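Local structure of putative oxidoreductase (Yersinia pestis, 3KUX) at residues L119-V123 with Y305-I309; A236-R240 with I251-V255; D276-V282 with K293-T297. The protein probably acts as an NAD(P)-dependent oxidoreductase, with a dinucleotide-binding Rossmann fold joined to a C-terminal alpha/beta domain. All coordinates share one frame; numbering follows the deposited sequence. Where two conformers were deposited one is given.

Burial and chemistry change together across these three contacts. Interaction 1 is the buried one: a helix from the C-terminal part of the chain lies against the edge strand of the Rossmann sheet, joined by a hydroxyl pair and aliphatic tips. Interactions 2 and 3 are only partly buried and belong to the mixed sheet of the C-terminal domain, where backbone bonds, bridging waters and charged side chains do more of the work. They meet through two salt bridges; their centres lie 12 Å apart, and strands 248-252 and 280-285 are neighbours in the sheet. Interaction 1 stands separate, its centre 30 Å from each of theirs.

Interaction 1: L119-V123 with Y305-I309; sequences LLLSV and YYAGI
Tyr305 and Ser122 meet through their hydroxyls: Tyr305 OH donates a hydrogen bond to Ser122 OG at 2.9 Å. The tyrosine side chain runs from the helix with CG anti to its backbone N (chi1 177°), which carries the phenol across to the strand. Its oxygen, Tyr305 OH, also comes within 3.2 Å of Val123 O. The valine side chain itself starts off away from the helix, leaving its carbonyl as the part that faces the tyrosine.

Beside this polar pair lies an aliphatic one. Ile309 CD1 packs 3.8 Å from Ser122 OG and close to the serine CB, and it approaches Leu120 CD2 more loosely at 4.5 Å. Being one helical turn after Tyr305, Ile309 also lays CG1 over a face of the phenol ring, 3.6 Å above its plane and toward the rim. A backbone bond from Ile309 N to Tyr305 O, 2.8 Å long, fixes that spacing along the helix.

Further out, Ser122 OG is shared with Val321 O and the side chain of Asn319, which tie the serine to the chain beyond the helix. Phe124 meets the Tyr305 ring edge-to-face, while Val95 of strand 93-96 receives both Tyr305 and Ile309. Ser122 itself is held in the sheet by backbone bonds to Val94 and Val96.

The axes of 121-123 and 305-309 run nearly antiparallel, at 173°, and come no closer than 11.0 Å. This is helix-on-sheet packing at the last strand of a parallel Rossmann sheet, by a helix from the C-terminal part of the chain, consistent with the two-domain architecture of the Gfo/Idh/MocA-type oxidoreductases, whose Rossmann domain binds a nicotinamide dinucleotide.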
ATOM      1  N   LEU A 119     -13.497  16.408  -7.222  1.00 27.56           N
ATOM      2  CA  LEU A 119     -12.051  16.228  -7.174  1.00 26.48           C
ATOM      3  C   LEU A 119     -11.706  14.755  -6.972  1.00 25.18           C
ATOM      4  O   LEU A 119     -12.516  13.986  -6.458  1.00 25.91           O
ATOM      5  CB  LEU A 119     -11.448  17.069  -6.047  1.00 26.15           C
ATOM      6  CG  LEU A 119     -11.672  18.580  -6.130  1.00 25.85           C
ATOM      7  CD1 LEU A 119     -11.450  19.240  -4.774  1.00 26.04           C
ATOM      8  CD2 LEU A 119     -10.780  19.200  -7.197  1.00 23.21           C
ATOM      9  N   LEU A 120     -10.506  14.363  -7.381  1.00 22.60           N
ATOM     10  CA  LEU A 120     -10.074  12.991  -7.191  1.00 20.16           C
ATOM     11  C   LEU A 120      -9.399  12.830  -5.843  1.00 20.54           C
ATOM     12  O   LEU A 120      -8.523  13.617  -5.479  1.00 20.67           O
ATOM     13  CB  LEU A 120      -9.134  12.538  -8.310  1.00 19.32           C
ATOM     14  CG  LEU A 120      -8.427  11.202  -8.042  1.00 20.53           C
ATOM     15  CD1 LEU A 120      -8.281  10.369  -9.309  1.00 19.82           C
ATOM     16  CD2 LEU A 120      -7.075  11.409  -7.373  1.00 19.96           C
ATOM     17  N   LEU A 121      -9.829  11.812  -5.104  1.00 19.37           N
ATOM     18  CA  LEU A 121      -9.219  11.459  -3.833  1.00 16.91           C
ATOM     19  C   LEU A 121      -8.800   9.994  -3.895  1.00 17.43           C
ATOM     20  O   LEU A 121      -9.605   9.133  -4.257  1.00 18.32           O
ATOM     21  CB  LEU A 121     -10.214  11.677  -2.700  1.00 15.94           C
ATOM     22  CG  LEU A 121      -9.751  11.298  -1.296  1.00 16.54           C
ATOM     23  CD1 LEU A 121      -8.470  12.036  -0.934  1.00 15.40           C
ATOM     24  CD2 LEU A 121     -10.852  11.586  -0.293  1.00  8.60           C
ATOM     25  N   SER A 122      -7.542   9.716  -3.557  1.00 15.10           N
ATOM     26  CA  SER A 122      -7.012   8.355  -3.638  1.00 13.44           C
ATOM     27  C   SER A 122      -5.981   8.074  -2.544  1.00 13.13           C
ATOM     28  O   SER A 122      -5.346   8.993  -2.031  1.00 13.92           O
ATOM     29  CB  SER A 122      -6.403   8.101  -5.025  1.00 13.57           C
ATOM     30  OG  SER A 122      -5.786   6.827  -5.103  1.00  8.12           O
ATOM     31  N   VAL A 123      -5.824   6.801  -2.195  1.00 11.06           N
ATOM     32  CA  VAL A 123      -4.869   6.390  -1.168  1.00  9.78           C
ATOM     33  C   VAL A 123      -3.744   5.537  -1.759  1.00 10.97           C
ATOM     34  O   VAL A 123      -3.943   4.800  -2.726  1.00 13.43           O
ATOM     35  CB  VAL A 123      -5.562   5.622  -0.031  1.00 10.06           C
ATOM     36  CG1 VAL A 123      -4.551   5.194   1.031  1.00  6.79           C
ATOM     37  CG2 VAL A 123      -6.657   6.477   0.584  1.00 10.22           C
ATOM     38  N   TYR A 305       0.983   3.237 -10.346  1.00  7.60           N
ATOM     39  CA  TYR A 305       0.053   3.986  -9.497  1.00  6.41           C
ATOM     40  C   TYR A 305      -0.095   5.427  -9.953  1.00  6.44           C
ATOM     41  O   TYR A 305      -1.200   5.887 -10.245  1.00  5.41           O
ATOM     42  CB  TYR A 305       0.493   3.968  -8.028  1.00  5.46           C
ATOM     43  CG  TYR A 305      -0.406   4.794  -7.134  1.00  3.89           C
ATOM     44  CD1 TYR A 305      -1.627   4.298  -6.703  1.00  4.76           C
ATOM     45  CD2 TYR A 305      -0.040   6.080  -6.732  1.00  2.00           C
ATOM     46  CE1 TYR A 305      -2.461   5.047  -5.886  1.00  3.81           C
ATOM     47  CE2 TYR A 305      -0.868   6.840  -5.921  1.00  2.00           C
ATOM     48  CZ  TYR A 305      -2.079   6.315  -5.499  1.00  4.06           C
ATOM     49  OH  TYR A 305      -2.919   7.052  -4.687  1.00  4.81           O
ATOM     50  N   TYR A 306       1.022   6.144 -10.002  1.00  7.48           N
ATOM     51  CA  TYR A 306       0.996   7.546 -10.397  1.00  9.10           C
ATOM     52  C   TYR A 306       0.602   7.746 -11.860  1.00  8.45           C
ATOM     53  O   TYR A 306      -0.109   8.692 -12.194  1.00  8.58           O
ATOM     54  CB  TYR A 306       2.316   8.241 -10.049  1.00  8.95           C
ATOM     55  CG  TYR A 306       2.323   8.721  -8.621  1.00 11.27           C
ATOM     56  CD1 TYR A 306       1.637   9.872  -8.259  1.00 15.57           C
ATOM     57  CD2 TYR A 306       2.972   8.006  -7.626  1.00 11.65           C
ATOM     58  CE1 TYR A 306       1.619  10.312  -6.950  1.00 15.60           C
ATOM     59  CE2 TYR A 306       2.956   8.436  -6.312  1.00 11.10           C
ATOM     60  CZ  TYR A 306       2.279   9.591  -5.979  1.00 14.55           C
ATOM     61  OH  TYR A 306       2.255  10.033  -4.674  1.00 15.45           O
ATOM     62  N   ALA A 307       1.043   6.848 -12.729  1.00  7.15           N
ATOM     63  CA  ALA A 307       0.603   6.900 -14.106  1.00  9.52           C
ATOM     64  C   ALA A 307      -0.911   6.730 -14.120  1.00 10.57           C
ATOM     65  O   ALA A 307      -1.604   7.302 -14.960  1.00 11.82           O
ATOM     66  CB  ALA A 307       1.279   5.813 -14.929  1.00  9.17           C
ATOM     67  N   GLY A 308      -1.419   5.949 -13.171  1.00 10.46           N
ATOM     68  CA  GLY A 308      -2.853   5.740 -13.036  1.00 10.72           C
ATOM     69  C   GLY A 308      -3.536   6.981 -12.495  1.00 11.28           C
ATOM     70  O   GLY A 308      -4.634   7.337 -12.920  1.00 11.32           O
ATOM     71  N   ILE A 309      -2.885   7.636 -11.542  1.00 11.43           N
ATOM     72  CA  ILE A 309      -3.410   8.873 -10.987  1.00 12.01           C
ATOM     73  C   ILE A 309      -3.483   9.914 -12.094  1.00 12.93           C
ATOM     74  O   ILE A 309      -4.530  10.509 -12.342  1.00 13.72           O
ATOM     75  CB  ILE A 309      -2.513   9.409  -9.861  1.00 12.45           C
ATOM     76  CG1 ILE A 309      -2.481   8.431  -8.677  1.00 10.37           C
ATOM     77  CG2 ILE A 309      -2.988  10.788  -9.425  1.00 10.96           C
ATOM     78  CD1 ILE A 309      -3.743   8.434  -7.827  1.00  8.03           C
TER

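Interaction 2: A236-R240 with I251-V255; sequences AETAR and IKFGV
Phe253 lays one face of its ring over the backbone of Ala239, whose CA stands 3.8 Å from the ring centroid and only 12° off the normal, a well-centred CH-pi contact. With CG set beside its own backbone N (chi1 -81°), the ring is carried from the segment 251-255 over the passing loop. Glu237 O lies at the rim, in the plane of the ring, and the peptide between Thr238 and Ala239 passes close to CE1. The Ala239 methyl, CB, touches both Phe253 CZ and Ile251 CG2, 4.0 Å from the latter.

The backbones are joined directly by one bond, from Arg240 N to Lys252 O at 2.6 Å. A second link runs through a water that accepts from Gly254 N at 2.9 Å and donates to Thr238 O at 2.8 Å. Gly254 adopts backbone angles suited to glycine, and its carbonyl turns toward Arg240 CB. Beyond that carbon the arginine leads away, to a hydrogen bond with Ser153 and a cation-pi contact with Phe155.

Glu237 leans its CG toward Phe253 CD1, with carboxylate and ring planes 78° apart, and its OE2 is engaged by Arg278 in a salt bridge. Lys252 NZ donates to the carbonyl of the following residue, Phe253 O, at 2.8 Å, while also pairing with Asp276.

The contact closes the loop before strand 241-245 against strand 248-252 and the residues that follow it. Its chemistry implies a division of labour: the ring face and the methyl make the apolar part of the contact, backbone and water bonds set the spacing, Glu237 and Arg240 take their main polar partners outside it, and Lys252 divides its ammonium between Phe253 O and Asp276.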
ATOM      1  N   ALA A 236      14.729 -17.057  10.593  1.00 12.98           N
ATOM      2  CA  ALA A 236      14.677 -17.785   9.329  1.00 13.38           C
ATOM      3  C   ALA A 236      13.651 -17.180   8.375  1.00 12.73           C
ATOM      4  O   ALA A 236      12.536 -16.835   8.767  1.00 14.11           O
ATOM      5  CB  ALA A 236      14.384 -19.260   9.571  1.00 11.76           C
ATOM      6  N   GLU A 237      14.041 -17.049   7.117  1.00 12.40           N
ATOM      7  CA  GLU A 237      13.156 -16.528   6.093  1.00 12.62           C
ATOM      8  C   GLU A 237      11.973 -17.480   5.904  1.00 10.99           C
ATOM      9  O   GLU A 237      12.163 -18.689   5.769  1.00 12.46           O
ATOM     10  CB  GLU A 237      13.940 -16.368   4.788  1.00 12.34           C
ATOM     11  CG  GLU A 237      13.237 -15.570   3.711  1.00 26.20           C
ATOM     12  CD  GLU A 237      14.209 -14.779   2.846  1.00 34.58           C
ATOM     13  OE1 GLU A 237      15.400 -15.161   2.780  1.00 29.53           O
ATOM     14  OE2 GLU A 237      13.775 -13.771   2.239  1.00 31.69           O
ATOM     15  N   THR A 238      10.758 -16.942   5.915  1.00  8.89           N
ATOM     16  CA  THR A 238       9.568 -17.741   5.634  1.00  8.56           C
ATOM     17  C   THR A 238       8.885 -17.256   4.369  1.00  8.00           C
ATOM     18  O   THR A 238       9.170 -16.162   3.889  1.00  9.67           O
ATOM     19  CB  THR A 238       8.547 -17.652   6.759  1.00  7.94           C
ATOM     20  OG1 THR A 238       8.140 -16.288   6.912  1.00 10.39           O
ATOM     21  CG2 THR A 238       9.143 -18.154   8.056  1.00  7.34           C
ATOM     22  N   ALA A 239       7.969 -18.068   3.844  1.00  7.90           N
ATOM     23  CA  ALA A 239       7.315 -17.782   2.562  1.00  6.31           C
ATOM     24  C   ALA A 239       6.575 -16.460   2.595  1.00  5.82           C
ATOM     25  O   ALA A 239       5.996 -16.100   3.616  1.00  7.40           O
ATOM     26  CB  ALA A 239       6.359 -18.896   2.194  1.00  5.59           C
ATOM     27  N   ARG A 240       6.597 -15.740   1.478  1.00  4.92           N
ATOM     28  CA  ARG A 240       5.801 -14.527   1.338  1.00  4.56           C
ATOM     29  C   ARG A 240       4.350 -14.939   1.109  1.00  4.97           C
ATOM     30  O   ARG A 240       3.453 -14.527   1.850  1.00  6.66           O
ATOM     31  CB  ARG A 240       6.323 -13.668   0.180  1.00  4.90           C
ATOM     32  CG  ARG A 240       5.411 -12.510  -0.234  1.00  5.56           C
ATOM     33  CD  ARG A 240       5.471 -11.331   0.741  1.00  2.60           C
ATOM     34  NE  ARG A 240       4.416 -10.359   0.454  1.00  2.00           N
ATOM     35  CZ  ARG A 240       3.224 -10.341   1.048  1.00  2.00           C
ATOM     36  NH1 ARG A 240       2.923 -11.228   1.985  1.00  2.00           N
ATOM     37  NH2 ARG A 240       2.327  -9.429   0.705  1.00  6.73           N
ATOM     38  N   ILE A 251       4.066 -21.378  -3.942  1.00  3.47           N
ATOM     39  CA  ILE A 251       4.816 -20.838  -2.816  1.00  3.32           C
ATOM     40  C   ILE A 251       5.859 -19.848  -3.331  1.00  4.15           C
ATOM     41  O   ILE A 251       6.657 -20.182  -4.212  1.00  2.37           O
ATOM     42  CB  ILE A 251       5.531 -21.944  -1.985  1.00  3.70           C
ATOM     43  CG1 ILE A 251       4.520 -22.861  -1.293  1.00  7.26           C
ATOM     44  CG2 ILE A 251       6.421 -21.328  -0.926  1.00  2.00           C
ATOM     45  CD1 ILE A 251       4.106 -24.048  -2.118  1.00 16.15           C
ATOM     46  N   LYS A 252       5.852 -18.631  -2.789  1.00  3.07           N
ATOM     47  CA  LYS A 252       6.866 -17.645  -3.157  1.00  3.48           C
ATOM     48  C   LYS A 252       7.618 -17.065  -1.962  1.00  2.66           C
ATOM     49  O   LYS A 252       7.013 -16.743  -0.934  1.00  2.00           O
ATOM     50  CB  LYS A 252       6.271 -16.497  -3.985  1.00  3.01           C
ATOM     51  CG  LYS A 252       7.252 -15.333  -4.134  1.00  4.25           C
ATOM     52  CD  LYS A 252       7.174 -14.668  -5.496  1.00 12.43           C
ATOM     53  CE  LYS A 252       8.529 -14.091  -5.907  1.00  8.33           C
ATOM     54  NZ  LYS A 252       9.146 -13.259  -4.830  1.00  4.67           N
ATOM     55  N   PHE A 253       8.933 -16.911  -2.127  1.00  2.00           N
ATOM     56  CA  PHE A 253       9.798 -16.309  -1.109  1.00  2.00           C
ATOM     57  C   PHE A 253      10.324 -14.924  -1.499  1.00  2.48           C
ATOM     58  O   PHE A 253      10.317 -14.548  -2.669  1.00  5.16           O
ATOM     59  CB  PHE A 253      10.975 -17.224  -0.815  1.00  2.00           C
ATOM     60  CG  PHE A 253      10.651 -18.342   0.117  1.00  3.09           C
ATOM     61  CD1 PHE A 253      11.013 -18.271   1.458  1.00  8.24           C
ATOM     62  CD2 PHE A 253       9.989 -19.473  -0.340  1.00  4.48           C
ATOM     63  CE1 PHE A 253      10.719 -19.314   2.337  1.00  2.00           C
ATOM     64  CE2 PHE A 253       9.692 -20.518   0.526  1.00  5.79           C
ATOM     65  CZ  PHE A 253      10.058 -20.439   1.870  1.00  4.33           C
ATOM     66  N   GLY A 254      10.789 -14.176  -0.503  1.00  3.02           N
ATOM     67  CA  GLY A 254      11.300 -12.827  -0.713  1.00  4.38           C
ATOM     68  C   GLY A 254      10.228 -11.761  -0.595  1.00  6.50           C
ATOM     69  O   GLY A 254       9.037 -12.069  -0.507  1.00  8.59           O
ATOM     70  N   VAL A 255      10.654 -10.501  -0.579  1.00  7.86           N
ATOM     71  CA  VAL A 255       9.731  -9.368  -0.683  1.00  8.21           C
ATOM     72  C   VAL A 255       9.966  -8.628  -1.996  1.00  8.02           C
ATOM     73  O   VAL A 255      10.956  -8.878  -2.683  1.00  7.17           O
ATOM     74  CB  VAL A 255       9.895  -8.370   0.486  1.00  7.99           C
ATOM     75  CG1 VAL A 255       9.599  -9.052   1.794  1.00  8.95           C
ATOM     76  CG2 VAL A 255      11.295  -7.760   0.489  1.00  2.00           C
TER
HETATM   77  O   HOH W   1       9.710 -13.997   2.209  1.00 21.06           O

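Interaction 3: D276-V282 with K293-T297; sequences DMRDGIV and KPLLT
One carboxylate oxygen, Asp279 OD1, takes two bonds from a single residue, Thr297. The hydroxyl Thr297 OG1 donates to it at 2.9 Å and the amide Thr297 N at 3.2 Å, both from the same face of the carboxylate; the amide comes from well above the plane, 60° out of it. Placing OG1 beside the threonine's own N (chi1 -58°) is what lets both donors converge on one acceptor. The two side chains lie alongside each other, pointing opposite ways, and the pair sits just beyond the hairpin ladder, on the side away from its turn.

Water 3 continues this network. It accepts from Gly280 N and donates to Thr297 OG1 and to Leu295 O, so three groups are stitched through one molecule.

The ladder itself is the beta hairpin of strands 280-285 and 290-295, the latter at the edge of the mixed sheet of the C-terminal domain. Val282 and Lys293 form an antiparallel hydrogen-bonded pair, with Val282 N to Lys293 O at 2.7 Å and Lys293 N to Val282 O at 3.0 Å. Next comes the non-hydrogen-bonded pair Ile281 and Pro294, a position where the proline costs the hairpin no amide bond. Leu295 N then donates to Gly280 O at 2.9 Å, and the same carbonyl receives a CA-H...O contact from Pro294.

Val282 and Leu295 share one face of the sheet, where Val282 CG2 touches Leu295 CB at 3.7 Å, with Tyr250 beside them and Thr135 of helix 131-142 against Leu295.

At the end away from the hairpin turn, Thr297 CG2 packs on Asp276 CB at 3.6 Å. Asp276 makes an Asx turn, its OD1 accepting from Arg278 N, while OD2 bonds to Ser131. Water 2 spans Asp276 N and Thr297 O.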
ATOM      1  N   ASP A 276      12.312  -9.116 -10.056  1.00 13.90           N
ATOM      2  CA  ASP A 276      12.354  -9.976  -8.891  1.00 14.55           C
ATOM      3  C   ASP A 276      12.926 -11.313  -9.330  1.00 16.75           C
ATOM      4  O   ASP A 276      12.206 -12.175  -9.830  1.00 20.20           O
ATOM      5  CB  ASP A 276      10.951 -10.153  -8.318  1.00 13.48           C
ATOM      6  CG  ASP A 276      10.945 -10.916  -7.006  1.00 13.60           C
ATOM      7  OD1 ASP A 276      11.971 -11.551  -6.669  1.00  8.10           O
ATOM      8  OD2 ASP A 276       9.906 -10.879  -6.313  1.00  9.88           O
HETATM    9  N   MSE A 277      14.227 -11.481  -9.143  1.00 17.93           N
HETATM   10  CA  MSE A 277      14.864 -12.684  -9.669  0.50 17.31           C
HETATM   11  C   MSE A 277      14.708 -13.898  -8.744  1.00 16.38           C
HETATM   12  O   MSE A 277      15.307 -14.944  -8.979  1.00 15.03           O
HETATM   13  CB  MSE A 277      16.328 -12.424 -10.046  0.50 17.82           C
HETATM   14  CG  MSE A 277      16.530 -11.339 -11.121  0.50 19.90           C
HETATM   15 SE   MSE A 277      15.520 -11.541 -12.803  0.50 24.07          SE
HETATM   16  CE  MSE A 277      16.110 -13.329 -13.309  0.50 19.13           C
ATOM     17  N   ARG A 278      13.852 -13.774  -7.736  1.00 14.97           N
ATOM     18  CA  ARG A 278      13.598 -14.885  -6.820  1.00 14.36           C
ATOM     19  C   ARG A 278      12.253 -15.566  -7.070  1.00 13.54           C
ATOM     20  O   ARG A 278      11.318 -15.418  -6.285  1.00 14.52           O
ATOM     21  CB  ARG A 278      13.682 -14.417  -5.366  1.00 12.89           C
ATOM     22  CG  ARG A 278      13.662 -15.559  -4.386  1.00 17.34           C
ATOM     23  CD  ARG A 278      14.073 -15.117  -3.007  1.00 23.27           C
ATOM     24  NE  ARG A 278      14.181 -16.250  -2.092  1.00 24.34           N
ATOM     25  CZ  ARG A 278      14.395 -16.129  -0.787  1.00 27.80           C
ATOM     26  NH1 ARG A 278      14.516 -14.921  -0.251  1.00 31.18           N
ATOM     27  NH2 ARG A 278      14.485 -17.206  -0.017  1.00 25.24           N
ATOM     28  N   ASP A 279      12.177 -16.330  -8.153  1.00 13.19           N
ATOM     29  CA  ASP A 279      10.925 -16.943  -8.593  1.00 12.88           C
ATOM     30  C   ASP A 279      10.312 -17.896  -7.586  1.00 12.26           C
ATOM     31  O   ASP A 279      11.017 -18.577  -6.844  1.00 14.10           O
ATOM     32  CB  ASP A 279      11.137 -17.676  -9.915  1.00 13.12           C
ATOM     33  CG  ASP A 279      11.338 -16.722 -11.081  1.00 19.28           C
ATOM     34  OD1 ASP A 279      11.042 -15.513 -10.925  1.00 17.01           O
ATOM     35  OD2 ASP A 279      11.789 -17.185 -12.152  1.00 23.92           O
ATOM     36  N   GLY A 280       8.988 -17.939  -7.570  1.00 11.42           N
ATOM     37  CA  GLY A 280       8.268 -18.908  -6.766  1.00 10.17           C
ATOM     38  C   GLY A 280       8.090 -20.180  -7.566  1.00 10.58           C
ATOM     39  O   GLY A 280       8.556 -20.274  -8.697  1.00 12.71           O
ATOM     40  N   ILE A 281       7.400 -21.154  -6.988  1.00 10.24           N
ATOM     41  CA  ILE A 281       7.279 -22.467  -7.603  1.00  8.70           C
ATOM     42  C   ILE A 281       5.833 -22.924  -7.663  1.00  9.17           C
ATOM     43  O   ILE A 281       5.108 -22.850  -6.669  1.00  9.91           O
ATOM     44  CB  ILE A 281       8.096 -23.508  -6.818  1.00  8.41           C
ATOM     45  CG1 ILE A 281       9.591 -23.260  -7.032  1.00  9.66           C
ATOM     46  CG2 ILE A 281       7.708 -24.921  -7.229  1.00  3.52           C
ATOM     47  CD1 ILE A 281      10.472 -23.987  -6.055  1.00 13.11           C
ATOM     48  N   VAL A 282       5.410 -23.397  -8.829  1.00  7.92           N
ATOM     49  CA  VAL A 282       4.063 -23.935  -8.964  1.00  8.45           C
ATOM     50  C   VAL A 282       4.070 -25.463  -8.931  1.00  9.60           C
ATOM     51  O   VAL A 282       4.918 -26.105  -9.547  1.00 11.60           O
ATOM     52  CB  VAL A 282       3.371 -23.441 -10.244  1.00  8.18           C
ATOM     53  CG1 VAL A 282       1.979 -24.054 -10.357  1.00  6.68           C
ATOM     54  CG2 VAL A 282       3.292 -21.921 -10.247  1.00  4.37           C
ATOM     55  N   LYS A 293       7.332 -26.595 -11.248  1.00 22.35           N
ATOM     56  CA  LYS A 293       8.287 -25.736 -11.931  1.00 21.55           C
ATOM     57  C   LYS A 293       8.188 -24.308 -11.423  1.00 19.29           C
ATOM     58  O   LYS A 293       7.189 -23.933 -10.812  1.00 20.69           O
ATOM     59  CB  LYS A 293       8.095 -25.788 -13.449  1.00 22.19           C
ATOM     60  CG  LYS A 293       6.655 -25.881 -13.909  1.00 26.20           C
ATOM     61  CD  LYS A 293       6.568 -25.757 -15.430  1.00 37.64           C
ATOM     62  CE  LYS A 293       6.951 -24.350 -15.894  1.00 41.12           C
ATOM     63  NZ  LYS A 293       6.823 -24.173 -17.367  1.00 37.86           N
ATOM     64  N   PRO A 294       9.239 -23.511 -11.654  1.00 17.22           N
ATOM     65  CA  PRO A 294       9.252 -22.120 -11.231  1.00 15.87           C
ATOM     66  C   PRO A 294       8.353 -21.268 -12.108  1.00 16.13           C
ATOM     67  O   PRO A 294       8.319 -21.452 -13.324  1.00 18.74           O
ATOM     68  CB  PRO A 294      10.712 -21.710 -11.429  1.00 15.86           C
ATOM     69  CG  PRO A 294      11.212 -22.611 -12.485  1.00 16.96           C
ATOM     70  CD  PRO A 294      10.518 -23.916 -12.261  1.00 16.78           C
ATOM     71  N   LEU A 295       7.625 -20.347 -11.488  1.00 15.40           N
ATOM     72  CA  LEU A 295       6.775 -19.427 -12.220  1.00 13.26           C
ATOM     73  C   LEU A 295       7.463 -18.080 -12.368  1.00 13.49           C
ATOM     74  O   LEU A 295       7.815 -17.438 -11.379  1.00 12.02           O
ATOM     75  CB  LEU A 295       5.443 -19.248 -11.501  1.00 14.10           C
ATOM     76  CG  LEU A 295       4.527 -18.160 -12.054  1.00 11.18           C
ATOM     77  CD1 LEU A 295       3.962 -18.584 -13.394  1.00 11.27           C
ATOM     78  CD2 LEU A 295       3.412 -17.877 -11.069  1.00 13.45           C
ATOM     79  N   LEU A 296       7.655 -17.663 -13.614  1.00 15.94           N
ATOM     80  CA  LEU A 296       8.276 -16.380 -13.928  1.00 15.55           C
ATOM     81  C   LEU A 296       7.604 -15.246 -13.161  1.00 13.47           C
ATOM     82  O   LEU A 296       6.407 -15.011 -13.322  1.00 14.73           O
ATOM     83  CB  LEU A 296       8.162 -16.118 -15.426  1.00 15.62           C
ATOM     84  CG  LEU A 296       8.749 -14.805 -15.928  1.00 22.31           C
ATOM     85  CD1 LEU A 296      10.274 -14.884 -15.902  1.00 28.18           C
ATOM     86  CD2 LEU A 296       8.232 -14.492 -17.326  1.00 19.10           C
ATOM     87  N   THR A 297       8.371 -14.542 -12.338  1.00 10.02           N
ATOM     88  CA  THR A 297       7.827 -13.459 -11.516  1.00  9.69           C
ATOM     89  C   THR A 297       7.761 -12.127 -12.262  1.00  9.53           C
ATOM     90  O   THR A 297       8.789 -11.587 -12.664  1.00 11.25           O
ATOM     91  CB  THR A 297       8.684 -13.240 -10.255  1.00  8.10           C
ATOM     92  OG1 THR A 297       8.739 -14.450  -9.496  1.00 14.61           O
ATOM     93  CG2 THR A 297       8.099 -12.141  -9.400  1.00  4.52           C
TER
HETATM   94  O   HOH W   2      10.498  -9.595 -12.331  1.00  4.19           O
HETATM   95  O   HOH W   3       7.182 -16.561  -9.028  1.00  2.00           O